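Local coordinates for protein CmeC (Campylobacter jejuni, PDB 4MT4) that probably serves as the trimeric outer membrane channel of a multidrug efflux system, letting substrates leave the cell, at residues B[52-57]-B[235-239]. Numbering follows the deposited sequence.
Sequences LALKNN and LTSND
N56, the last residue of helix 44-56, and N57 just after it each donate a side-chain amide N-H to a terminal carbonyl of helix 201-236. ND2 of N57 donates to L235 O over 3.1 Å, lying in the carbonyl plane on a lone pair. With CG anti to the backbone N (chi1 -169°), the amide of N57 reaches that carbonyl and runs beside the L235 side chain, ND2 3.8 Å from CD2. Its other end, OD1, accepts from the backbone N of L60, so the same residue caps the following helix 58-79 while holding the end of helix 201-236. N56 ND2 makes the shorter bond, 2.9 Å to T236 O, nearly straight at 166°, with the acceptor in the plane of its amide.

Beside these bonds the backbones come close, the CA atoms of A53 and T236 lying 4.2 Å apart, and the packing is tight. A53 CB meets T236 CG2 at 3.8 Å, and L52 CB lies against T236 CB, while from helix 129-195 T159 touches A53 and T162 touches L235. T236 OG1 turns back to L232 O within its own helix.

Toward solvent the contact is looser. The exposed N238 lays its amide over that of N56, the planes 20° apart, without a hydrogen bond between them. K55 NZ, also salt-bridged to D468, donates to N56 OD1 at 2.8 Å; with the bond from ND2 to T236 O, this holds both ends of the amide and sets its rotation.

Two carbonyls at a helix C-terminus, probably the negative pole of its dipole, thus receive side-chain N-H groups, joining two helix ends by directional polar bonds as well as by aliphatic packing.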
ATOM      1  N   LEU B  52      -0.331 -21.239  17.698  1.00 48.05           N
ATOM      2  CA  LEU B  52      -1.615 -20.918  17.084  1.00 49.44           C
ATOM      3  C   LEU B  52      -1.418 -20.073  15.831  1.00 51.70           C
ATOM      4  O   LEU B  52      -2.116 -20.255  14.833  1.00 52.65           O
ATOM      5  CB  LEU B  52      -2.521 -20.190  18.080  1.00 41.34           C
ATOM      6  CG  LEU B  52      -3.196 -21.052  19.149  1.00 59.49           C
ATOM      7  CD1 LEU B  52      -3.780 -20.187  20.257  1.00 36.83           C
ATOM      8  CD2 LEU B  52      -4.275 -21.912  18.513  1.00 44.54           C
ATOM      9  N   ALA B  53      -0.465 -19.147  15.893  1.00 46.60           N
ATOM     10  CA  ALA B  53      -0.128 -18.316  14.746  1.00 48.25           C
ATOM     11  C   ALA B  53       0.451 -19.164  13.620  1.00 44.98           C
ATOM     12  O   ALA B  53       0.008 -19.079  12.477  1.00 46.45           O
ATOM     13  CB  ALA B  53       0.852 -17.223  15.150  1.00 42.90           C
ATOM     14  N   LEU B  54       1.426 -20.002  13.956  1.00 45.04           N
ATOM     15  CA  LEU B  54       2.062 -20.880  12.980  1.00 45.15           C
ATOM     16  C   LEU B  54       1.078 -21.888  12.391  1.00 49.68           C
ATOM     17  O   LEU B  54       1.360 -22.526  11.377  1.00 50.93           O
ATOM     18  CB  LEU B  54       3.240 -21.616  13.617  1.00 38.53           C
ATOM     19  CG  LEU B  54       4.438 -20.746  13.999  1.00 47.39           C
ATOM     20  CD1 LEU B  54       5.461 -21.547  14.790  1.00 45.20           C
ATOM     21  CD2 LEU B  54       5.071 -20.138  12.755  1.00 43.09           C
ATOM     22  N   LYS B  55      -0.076 -22.023  13.035  1.00 45.97           N
ATOM     23  CA  LYS B  55      -1.103 -22.951  12.587  1.00 42.46           C
ATOM     24  C   LYS B  55      -2.228 -22.245  11.830  1.00 47.90           C
ATOM     25  O   LYS B  55      -2.713 -22.752  10.821  1.00 57.13           O
ATOM     26  CB  LYS B  55      -1.679 -23.715  13.782  1.00 52.30           C
ATOM     27  CG  LYS B  55      -2.866 -24.605  13.446  1.00 53.56           C
ATOM     28  CD  LYS B  55      -3.478 -25.209  14.701  1.00 57.10           C
ATOM     29  CE  LYS B  55      -4.721 -26.024  14.371  1.00 61.54           C
ATOM     30  NZ  LYS B  55      -5.774 -25.193  13.725  1.00 53.40           N
ATOM     31  N   ASN B  56      -2.628 -21.070  12.304  1.00 47.04           N
ATOM     32  CA  ASN B  56      -3.843 -20.433  11.802  1.00 39.85           C
ATOM     33  C   ASN B  56      -3.649 -19.129  11.018  1.00 40.35           C
ATOM     34  O   ASN B  56      -4.561 -18.701  10.313  1.00 43.86           O
ATOM     35  CB  ASN B  56      -4.797 -20.166  12.972  1.00 47.10           C
ATOM     36  CG  ASN B  56      -5.199 -21.437  13.700  1.00 50.89           C
ATOM     37  OD1 ASN B  56      -5.365 -22.493  13.088  1.00 48.90           O
ATOM     38  ND2 ASN B  56      -5.358 -21.341  15.015  1.00 46.53           N
ATOM     39  N   ASN B  57      -2.480 -18.501  11.135  1.00 39.15           N
ATOM     40  CA  ASN B  57      -2.252 -17.210  10.480  1.00 37.40           C
ATOM     41  C   ASN B  57      -2.413 -17.289   8.964  1.00 49.14           C
ATOM     42  O   ASN B  57      -1.756 -18.085   8.297  1.00 45.21           O
ATOM     43  CB  ASN B  57      -0.864 -16.664  10.822  1.00 38.48           C
ATOM     44  CG  ASN B  57      -0.682 -15.223  10.386  1.00 49.04           C
ATOM     45  OD1 ASN B  57      -0.318 -14.949   9.242  1.00 52.10           O
ATOM     46  ND2 ASN B  57      -0.933 -14.292  11.299  1.00 37.09           N
ATOM     47  N   LEU B 235      -4.557 -12.501  14.696  1.00 48.79           N
ATOM     48  CA  LEU B 235      -3.264 -13.059  14.322  1.00 48.30           C
ATOM     49  C   LEU B 235      -3.164 -14.576  14.509  1.00 51.23           C
ATOM     50  O   LEU B 235      -2.364 -15.229  13.841  1.00 50.91           O
ATOM     51  CB  LEU B 235      -2.147 -12.380  15.124  1.00 39.12           C
ATOM     52  CG  LEU B 235      -1.667 -10.999  14.669  1.00 48.81           C
ATOM     53  CD1 LEU B 235      -0.733 -10.393  15.706  1.00 41.98           C
ATOM     54  CD2 LEU B 235      -0.979 -11.084  13.314  1.00 33.94           C
ATOM     55  N   THR B 236      -3.968 -15.136  15.411  1.00 47.93           N
ATOM     56  CA  THR B 236      -3.731 -16.503  15.875  1.00 42.20           C
ATOM     57  C   THR B 236      -4.933 -17.453  15.855  1.00 40.17           C
ATOM     58  O   THR B 236      -4.756 -18.670  15.950  1.00 47.40           O
ATOM     59  CB  THR B 236      -3.181 -16.488  17.321  1.00 44.18           C
ATOM     60  OG1 THR B 236      -4.111 -15.818  18.182  1.00 47.13           O
ATOM     61  CG2 THR B 236      -1.839 -15.776  17.381  1.00 54.38           C
ATOM     62  N   SER B 237      -6.144 -16.918  15.735  1.00 45.64           N
ATOM     63  CA  SER B 237      -7.338 -17.743  15.914  1.00 54.53           C
ATOM     64  C   SER B 237      -8.084 -18.059  14.619  1.00 54.75           C
ATOM     65  O   SER B 237      -8.123 -17.249  13.694  1.00 53.71           O
ATOM     66  CB  SER B 237      -8.298 -17.065  16.894  1.00 47.69           C
ATOM     67  OG  SER B 237      -9.436 -17.876  17.129  1.00 65.17           O
ATOM     68  N   ASN B 238      -8.675 -19.252  14.571  1.00 52.74           N
ATOM     69  CA  ASN B 238      -9.560 -19.646  13.477  1.00 56.82           C
ATOM     70  C   ASN B 238     -10.945 -19.993  14.013  1.00 61.69           C
ATOM     71  O   ASN B 238     -11.791 -20.526  13.292  1.00 65.60           O
ATOM     72  CB  ASN B 238      -8.984 -20.833  12.706  1.00 63.46           C
ATOM     73  CG  ASN B 238      -8.919 -22.096  13.543  1.00 68.36           C
ATOM     74  OD1 ASN B 238      -8.720 -22.042  14.756  1.00 63.63           O
ATOM     75  ND2 ASN B 238      -9.089 -23.245  12.897  1.00 61.73           N
ATOM     76  N   ASP B 239     -11.163 -19.694  15.289  1.00 56.68           N
ATOM     77  CA  ASP B 239     -12.443 -19.944  15.939  1.00 55.77           C
ATOM     78  C   ASP B 239     -13.188 -18.628  16.135  1.00 57.13           C
ATOM     79  O   ASP B 239     -12.690 -17.715  16.790  1.00 49.07           O
ATOM     80  CB  ASP B 239     -12.234 -20.649  17.282  1.00 66.21           C
ATOM     81  CG  ASP B 239     -13.533 -21.137  17.894  1.00 60.51           C
ATOM     82  OD1 ASP B 239     -14.313 -20.298  18.392  1.00 67.87           O
ATOM     83  OD2 ASP B 239     -13.770 -22.363  17.887  1.00 72.42           O
TER